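Local coordinates for protein 3,6-diketocamphane 1,6 monooxygenase (PDB 4UWM) that catalyses the FMNH2- and oxygen-dependent Baeyer-Villiger oxidation of a diketocamphane to a lactone during the breakdown of (-)-camphor, working as a homodimer, at residues E45-I50 and Y117-R122; L147-K152 and F159-K164; F218-I223 and R232-Y237. All coordinates share one frame; numbering follows the deposited sequence. Where two conformers were deposited one is given.

How the contacts relate
The three contacts follow one another along a single luciferase-type TIM-barrel chain and differ in their distance from the flavin. Contact 3, between a barrel strand and the helix packed on it, is the one that reaches the cofactor: I223 belongs to the FMN pocket and the H233 side chain lies about 5 Å from the bound FMN. Contact 1 joins the loop after strand 40-43 to the end of helix 113-118, with the S48 side chain about 12 Å from FMN, whereas contact 2 lies at the surface, away from the annotated sites. The centres are 23 to 27 Å apart. Contacts 2 and 3 touch where L147 CD2 meets F218 CZ at 3.8 Å; contacts 1 and 2 both touch the second subunit.

Contact 1: residues E45-I50 and Y117-R122; sequences EHASQI and YMHGIR
In the loop that follows strand 40-43 and the FMN-binding S44, A47 and S48 pack against M118 and H119 at the C-terminal end of helix 113-118; the flavin itself is about 12 Å from the S48 side chain. The contact is small, burying 127 Å², and rests on van der Waals touches, with no hydrogen bond crossing between the segments. In the conformer described, M118 has its CG opposite the carbonyl carbon (chi1 -57°) and its chain runs out straight from there, which places CE 3.8 Å from CB of S48. The same methyl lies 4.1 Å from the A47 backbone O, while the M118 sulfur, SD, passes A47 CB at 4.2 Å. The A47 methyl faces two neighbours at once: beside the M118 sulfur it also meets H119 CE1, at the imidazole edge near the ring plane, at 4.1 Å. A Schellman motif ends this helix: G120, with positive phi, is its C-prime residue, G120 N bonds to Y117 O at 2.9 Å, and I121 N reaches back to S116 O. The H119 ring is held by a hydrogen bond from ND1 to A115 O and by stacking on the H82 ring. Beyond the two segments, S48 touches Y112, Q114 and A115. M118 packs against P171 of the second subunit, and the Y117 ring meets that of F160 of the same neighbouring chain.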
# COMPACT_ATOMS: atom_id res chain seq x y z
N GLU A 45 8.98 0.44 9.00
CA GLU A 45 7.96 1.49 8.87
C GLU A 45 8.24 2.64 9.82
O GLU A 45 8.30 2.45 11.06
CB GLU A 45 6.57 0.87 9.15
CG GLU A 45 5.39 1.86 9.17
CD GLU A 45 4.06 1.14 9.41
OE1 GLU A 45 3.73 0.25 8.61
OE2 GLU A 45 3.36 1.43 10.40
N HIS A 46 8.41 3.85 9.26
CA HIS A 46 8.61 5.07 10.05
C HIS A 46 7.98 6.22 9.30
O HIS A 46 8.17 6.33 8.09
CB HIS A 46 10.10 5.41 10.21
CG HIS A 46 10.93 4.31 10.80
ND1 HIS A 46 11.30 3.18 10.09
CD2 HIS A 46 11.52 4.20 12.02
CE1 HIS A 46 12.06 2.41 10.86
NE2 HIS A 46 12.19 3.00 12.04
N ALA A 47 7.26 7.09 10.01
CA ALA A 47 6.64 8.29 9.43
C ALA A 47 7.41 9.58 9.73
O ALA A 47 7.17 10.60 9.08
CB ALA A 47 5.20 8.42 9.91
N SER A 48 8.34 9.55 10.69
CA SER A 48 9.01 10.81 11.12
C SER A 48 10.53 10.89 10.92
O SER A 48 11.12 11.94 11.22
CB SER A 48 8.70 11.09 12.61
OG SER A 48 9.26 10.06 13.41
N GLN A 49 11.14 9.83 10.39
CA GLN A 49 12.62 9.71 10.31
C GLN A 49 13.19 10.03 8.94
O GLN A 49 12.51 9.89 7.94
CB GLN A 49 13.06 8.31 10.72
CG GLN A 49 12.84 8.00 12.21
CD GLN A 49 13.75 8.83 13.10
OE1 GLN A 49 13.30 9.76 13.75
NE2 GLN A 49 15.04 8.49 13.11
N ILE A 50 14.47 10.40 8.89
CA ILE A 50 15.12 10.75 7.61
C ILE A 50 15.79 9.57 6.93
O ILE A 50 15.51 9.30 5.76
CB ILE A 50 16.16 11.90 7.78
CG1 ILE A 50 15.49 13.17 8.32
CG2 ILE A 50 16.89 12.20 6.45
CD1 ILE A 50 14.54 13.85 7.37
N TYR A 117 2.80 11.02 18.07
CA TYR A 117 2.10 12.31 18.14
C TYR A 117 1.25 12.56 16.86
O TYR A 117 0.10 12.96 16.95
CB TYR A 117 3.11 13.44 18.31
CG TYR A 117 2.53 14.82 18.55
CD1 TYR A 117 2.28 15.29 19.86
CD2 TYR A 117 2.25 15.67 17.49
CE1 TYR A 117 1.76 16.57 20.08
CE2 TYR A 117 1.71 16.94 17.69
CZ TYR A 117 1.48 17.40 18.99
OH TYR A 117 0.95 18.68 19.15
N MET A 118 1.84 12.33 15.69
CA MET A 118 1.13 12.51 14.41
C MET A 118 -0.17 11.72 14.39
O MET A 118 -1.18 12.18 13.84
CB MET A 118 2.00 12.07 13.22
CG MET A 118 3.33 12.77 13.08
SD MET A 118 4.40 12.09 11.79
CE MET A 118 5.69 13.33 11.77
N HIS A 119 -0.13 10.53 14.97
CA HIS A 119 -1.26 9.64 14.98
C HIS A 119 -2.15 9.78 16.23
O HIS A 119 -2.97 8.91 16.52
CB HIS A 119 -0.78 8.20 14.75
CG HIS A 119 -0.03 8.02 13.45
ND1 HIS A 119 1.33 8.21 13.34
CD2 HIS A 119 -0.47 7.72 12.20
CE1 HIS A 119 1.70 8.00 12.09
NE2 HIS A 119 0.63 7.71 11.38
N GLY A 120 -2.01 10.91 16.93
CA GLY A 120 -2.93 11.25 18.01
C GLY A 120 -2.58 10.74 19.39
O GLY A 120 -3.41 10.80 20.29
N ILE A 121 -1.35 10.22 19.55
CA ILE A 121 -0.92 9.66 20.81
C ILE A 121 0.13 10.59 21.41
O ILE A 121 1.27 10.64 20.93
CB ILE A 121 -0.33 8.23 20.68
CG1 ILE A 121 -1.31 7.27 20.06
CG2 ILE A 121 0.07 7.70 22.05
CD1 ILE A 121 -0.94 6.80 18.66
N ARG A 122 -0.26 11.34 22.44
CA ARG A 122 0.63 12.31 23.07
C ARG A 122 1.29 11.72 24.32
O ARG A 122 0.71 10.86 24.98
CB ARG A 122 -0.13 13.58 23.44
CG ARG A 122 -0.51 14.45 22.26
CD ARG A 122 -1.41 15.59 22.72
NE ARG A 122 -2.72 15.13 23.18
CZ ARG A 122 -3.76 15.93 23.38
NH1 ARG A 122 -3.65 17.24 23.18
NH2 ARG A 122 -4.92 15.43 23.79

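Contact 2: residues L147-K152 and F159-K164; sequences LFIMEK and FFHEGK
Residues 147-152 of helix 139-155 and strand 159-162 run nearly antiparallel, their local axes at 168° and 10.3 Å apart at closest, so the strand folds back along the helix it follows. It is one half of a two-stranded antiparallel hairpin with strand 167-170, separate from the parallel barrel sheet. Alternation along the strand directs F159 and H161 at the helix and F160 and E162 away from it; F160 makes a cation-pi contact with R122 of the second subunit, and E162 is salt-bridged to that R122. K152 lies over one face of the F159 ring, its CB in a CH-pi contact 3.9 Å from the centroid. The K152 chain then bends at chi3 and chi4, laying CE 3.8 Å from F159 CG; its NZ is left 5.3 Å from the centroid of that ring, at most a weak cation-pi attraction. F159 holds its CG between the backbone N and the carbonyl carbon (chi1 73°), which turns the ring back over the lysine. An alanine here is likely to strip the K152 methylenes of the aromatic face they lie on and open a gap between strand and helix beside I149 O. The H161 imidazole meets F148 over one of its faces, at CD2 of the phenyl ring. The F148 and H161 planes are inclined at 56°, with centroids 5.1 Å apart, so the rings meet at a slant. I149 crosses the imidazole at about a right angle, its CD1 lying 3.8 Å from H161 CD2. F148 makes its nearest approach with its ring edge, CE2 coming 3.4 Å from H161 ND1.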
# COMPACT_ATOMS: atom_id res chain seq x y z
N LEU A 147 -4.55 -6.17 17.62
CA LEU A 147 -4.32 -7.57 17.28
C LEU A 147 -5.58 -8.41 17.59
O LEU A 147 -5.95 -9.28 16.81
CB LEU A 147 -3.12 -8.11 18.07
CG LEU A 147 -2.76 -9.58 17.91
CD1 LEU A 147 -2.46 -9.94 16.46
CD2 LEU A 147 -1.56 -9.87 18.80
N PHE A 148 -6.21 -8.12 18.72
CA PHE A 148 -7.48 -8.79 19.09
C PHE A 148 -8.48 -8.67 17.95
O PHE A 148 -9.03 -9.67 17.50
CB PHE A 148 -8.04 -8.19 20.39
CG PHE A 148 -9.43 -8.68 20.74
CD1 PHE A 148 -9.61 -9.92 21.35
CD2 PHE A 148 -10.54 -7.90 20.48
CE1 PHE A 148 -10.88 -10.37 21.69
CE2 PHE A 148 -11.82 -8.34 20.81
CZ PHE A 148 -11.99 -9.58 21.42
N ILE A 149 -8.68 -7.44 17.46
CA ILE A 149 -9.58 -7.17 16.32
C ILE A 149 -9.15 -7.84 15.02
O ILE A 149 -9.96 -8.51 14.37
CB ILE A 149 -9.77 -5.63 16.10
CG1 ILE A 149 -10.48 -5.03 17.32
CG2 ILE A 149 -10.51 -5.33 14.80
CD1 ILE A 149 -10.40 -3.50 17.44
N MET A 150 -7.87 -7.68 14.63
CA MET A 150 -7.42 -8.22 13.36
C MET A 150 -7.59 -9.74 13.26
O MET A 150 -8.00 -10.26 12.23
CB MET A 150 -5.95 -7.82 13.06
CG MET A 150 -5.76 -6.30 12.95
SD MET A 150 -4.27 -5.92 11.94
CE MET A 150 -2.98 -6.51 13.02
N GLU A 151 -7.23 -10.45 14.32
CA GLU A 151 -7.38 -11.91 14.33
C GLU A 151 -8.84 -12.32 14.10
O GLU A 151 -9.12 -13.32 13.46
CB GLU A 151 -6.90 -12.51 15.65
CG GLU A 151 -5.41 -12.33 15.88
CD GLU A 151 -4.97 -12.74 17.27
OE1 GLU A 151 -5.75 -12.61 18.24
OE2 GLU A 151 -3.80 -13.14 17.40
N LYS A 152 -9.77 -11.54 14.64
CA LYS A 152 -11.21 -11.85 14.44
C LYS A 152 -11.67 -11.51 13.01
O LYS A 152 -12.48 -12.24 12.41
CB LYS A 152 -12.06 -11.19 15.53
CG LYS A 152 -11.73 -11.70 16.93
CD LYS A 152 -12.39 -10.84 18.00
CE LYS A 152 -13.86 -11.23 18.19
NZ LYS A 152 -14.00 -12.61 18.73
N PHE A 159 -18.93 -10.39 14.40
CA PHE A 159 -18.77 -9.78 15.72
C PHE A 159 -18.86 -8.28 15.54
O PHE A 159 -18.77 -7.76 14.42
CB PHE A 159 -17.43 -10.18 16.36
CG PHE A 159 -16.23 -9.50 15.74
CD1 PHE A 159 -15.72 -9.93 14.52
CD2 PHE A 159 -15.63 -8.40 16.37
CE1 PHE A 159 -14.62 -9.30 13.95
CE2 PHE A 159 -14.53 -7.76 15.79
CZ PHE A 159 -14.02 -8.22 14.58
N PHE A 160 -19.04 -7.57 16.64
CA PHE A 160 -18.79 -6.14 16.65
C PHE A 160 -18.09 -5.82 17.95
O PHE A 160 -18.43 -6.37 18.99
CB PHE A 160 -20.05 -5.30 16.49
CG PHE A 160 -19.77 -3.86 16.16
CD1 PHE A 160 -19.52 -3.48 14.85
CD2 PHE A 160 -19.72 -2.90 17.16
CE1 PHE A 160 -19.24 -2.15 14.54
CE2 PHE A 160 -19.44 -1.58 16.86
CZ PHE A 160 -19.19 -1.20 15.54
N HIS A 161 -17.10 -4.93 17.89
CA HIS A 161 -16.28 -4.65 19.04
C HIS A 161 -16.25 -3.16 19.28
O HIS A 161 -15.89 -2.39 18.40
CB HIS A 161 -14.85 -5.19 18.83
CG HIS A 161 -13.91 -4.86 19.95
ND1 HIS A 161 -13.79 -5.63 21.08
CD2 HIS A 161 -13.06 -3.81 20.11
CE1 HIS A 161 -12.90 -5.09 21.89
NE2 HIS A 161 -12.45 -3.98 21.33
N GLU A 162 -16.65 -2.75 20.48
CA GLU A 162 -16.61 -1.35 20.89
C GLU A 162 -15.48 -1.22 21.88
O GLU A 162 -15.65 -1.49 23.06
CB GLU A 162 -17.93 -0.95 21.56
CG GLU A 162 -19.07 -0.72 20.58
CD GLU A 162 -20.33 -0.22 21.25
OE1 GLU A 162 -20.37 0.95 21.69
OE2 GLU A 162 -21.30 -0.99 21.33
N GLY A 163 -14.30 -0.85 21.40
CA GLY A 163 -13.12 -0.91 22.24
C GLY A 163 -12.75 0.42 22.83
O GLY A 163 -13.45 1.42 22.62
N LYS A 164 -11.64 0.45 23.56
CA LYS A 164 -11.13 1.69 24.13
C LYS A 164 -10.56 2.59 23.04
O LYS A 164 -10.62 3.84 23.13
CB LYS A 164 -10.05 1.39 25.18
CG LYS A 164 -9.82 2.55 26.14
CD LYS A 164 -8.52 2.40 26.93
CE LYS A 164 -8.24 3.68 27.69
NZ LYS A 164 -6.98 3.57 28.47

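Contact 3: residues F218-I223 and R232-Y237; sequences FKPVSI and RHWEVY
Two hydrogen bonds tie strand 219-223 to helix 227-244, the first two elements of a beta-alpha-beta unit of the TIM barrel. At one end Y237 OH donates to the backbone O of F218 at 2.7 Å, meeting it almost head-on (C=O...OH angle 164°). At the other, S222 OG and H233 ND1 are 2.9 Å apart, either able to be the donor; the hydroxyl lies in the imidazole plane. Both members of this second pair have further partners: H233 NE2 bonds to S204 O, in the FMN-binding segment, and S222 OG to H253 NE2. Apolar contact fills the interval. P220 CG stands over the centre of the Y237 ring, 3.9 Å from its centroid and 13° off the normal, in a CH-pi contact. The same CG meets the edge of the W234 indole at CZ3, 4.1 Å away. Y237 has CG trans to its backbone N (chi1 178°), which extends the phenol across the proline to F218. With both nitrogens engaged, the H233 imidazole is held against rotation, and its link to S204 is consistent with a second-shell role in positioning the FMN-binding loop.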
# COMPACT_ATOMS: atom_id res chain seq x y z
N PHE A 218 4.76 -16.32 18.89
CA PHE A 218 5.21 -15.47 17.77
C PHE A 218 6.68 -15.73 17.42
O PHE A 218 7.42 -16.34 18.20
CB PHE A 218 5.01 -13.99 18.12
CG PHE A 218 3.57 -13.57 18.26
CD1 PHE A 218 2.55 -14.31 17.68
CD2 PHE A 218 3.25 -12.40 18.95
CE1 PHE A 218 1.23 -13.92 17.80
CE2 PHE A 218 1.92 -12.00 19.08
CZ PHE A 218 0.92 -12.76 18.49
N LYS A 219 7.09 -15.26 16.24
CA LYS A 219 8.48 -15.34 15.81
C LYS A 219 9.29 -14.22 16.49
O LYS A 219 8.93 -13.05 16.39
CB LYS A 219 8.53 -15.23 14.28
CG LYS A 219 9.91 -15.10 13.65
CD LYS A 219 9.79 -14.98 12.13
CE LYS A 219 11.14 -14.85 11.46
NZ LYS A 219 11.91 -16.14 11.54
N PRO A 220 10.39 -14.58 17.21
CA PRO A 220 11.19 -13.53 17.83
C PRO A 220 12.25 -12.96 16.85
O PRO A 220 12.88 -13.70 16.10
CB PRO A 220 11.84 -14.26 19.01
CG PRO A 220 12.05 -15.66 18.48
CD PRO A 220 10.87 -15.93 17.58
N VAL A 221 12.44 -11.64 16.87
CA VAL A 221 13.45 -10.98 16.03
C VAL A 221 14.28 -10.13 16.98
O VAL A 221 13.75 -9.31 17.71
CB VAL A 221 12.81 -10.08 14.92
CG1 VAL A 221 13.89 -9.51 13.99
CG2 VAL A 221 11.80 -10.86 14.09
N SER A 222 15.60 -10.34 16.98
CA SER A 222 16.49 -9.58 17.84
C SER A 222 17.48 -8.78 17.00
O SER A 222 17.94 -9.25 15.96
CB SER A 222 17.28 -10.52 18.77
OG SER A 222 16.43 -11.33 19.58
N ILE A 223 17.79 -7.58 17.46
CA ILE A 223 18.89 -6.81 16.89
C ILE A 223 20.14 -7.13 17.71
O ILE A 223 20.13 -6.97 18.93
CB ILE A 223 18.62 -5.28 16.94
CG1 ILE A 223 17.20 -4.93 16.45
CG2 ILE A 223 19.70 -4.52 16.17
CD1 ILE A 223 16.91 -5.15 14.97
N ARG A 232 19.99 -13.51 26.97
CA ARG A 232 18.83 -13.08 27.77
C ARG A 232 17.52 -13.09 26.96
O ARG A 232 16.47 -13.47 27.46
CB ARG A 232 19.08 -11.70 28.39
CG ARG A 232 18.05 -11.27 29.43
CD ARG A 232 17.98 -12.22 30.62
NE ARG A 232 16.81 -11.97 31.44
CZ ARG A 232 16.17 -12.89 32.15
NH1 ARG A 232 16.58 -14.15 32.15
NH2 ARG A 232 15.10 -12.54 32.84
N HIS A 233 17.60 -12.65 25.70
CA HIS A 233 16.44 -12.67 24.80
C HIS A 233 15.88 -14.08 24.68
O HIS A 233 14.67 -14.27 24.86
CB HIS A 233 16.81 -12.11 23.42
CG HIS A 233 16.72 -10.62 23.33
ND1 HIS A 233 16.59 -9.95 22.13
CD2 HIS A 233 16.71 -9.67 24.30
CE1 HIS A 233 16.53 -8.65 22.37
NE2 HIS A 233 16.60 -8.45 23.67
N TRP A 234 16.74 -15.05 24.40
CA TRP A 234 16.27 -16.43 24.27
C TRP A 234 15.77 -17.03 25.59
O TRP A 234 14.78 -17.76 25.59
CB TRP A 234 17.29 -17.34 23.57
CG TRP A 234 16.65 -18.63 23.22
CD1 TRP A 234 16.77 -19.81 23.88
CD2 TRP A 234 15.70 -18.86 22.17
NE1 TRP A 234 16.00 -20.77 23.30
CE2 TRP A 234 15.32 -20.22 22.24
CE3 TRP A 234 15.14 -18.06 21.16
CZ2 TRP A 234 14.41 -20.79 21.35
CZ3 TRP A 234 14.25 -18.63 20.28
CH2 TRP A 234 13.88 -19.99 20.38
N GLU A 235 16.43 -16.70 26.71
CA GLU A 235 15.96 -17.07 28.05
C GLU A 235 14.51 -16.62 28.26
O GLU A 235 13.64 -17.44 28.56
CB GLU A 235 16.82 -16.44 29.14
CG GLU A 235 18.18 -17.09 29.38
CD GLU A 235 18.98 -16.41 30.47
OE1 GLU A 235 18.46 -15.48 31.11
OE2 GLU A 235 20.13 -16.80 30.69
N VAL A 236 14.27 -15.32 28.08
CA VAL A 236 12.95 -14.72 28.32
C VAL A 236 11.89 -15.33 27.40
O VAL A 236 10.81 -15.68 27.86
CB VAL A 236 12.99 -13.18 28.21
CG1 VAL A 236 11.58 -12.60 28.20
CG2 VAL A 236 13.80 -12.58 29.36
N TYR A 237 12.23 -15.49 26.12
CA TYR A 237 11.32 -16.06 25.13
C TYR A 237 10.93 -17.49 25.45
O TYR A 237 9.74 -17.83 25.41
CB TYR A 237 11.94 -16.03 23.73
CG TYR A 237 11.07 -16.64 22.64
CD1 TYR A 237 10.04 -15.90 22.03
CD2 TYR A 237 11.30 -17.93 22.18
CE1 TYR A 237 9.26 -16.46 21.02
CE2 TYR A 237 10.53 -18.49 21.18
CZ TYR A 237 9.51 -17.75 20.59
OH TYR A 237 8.73 -18.31 19.58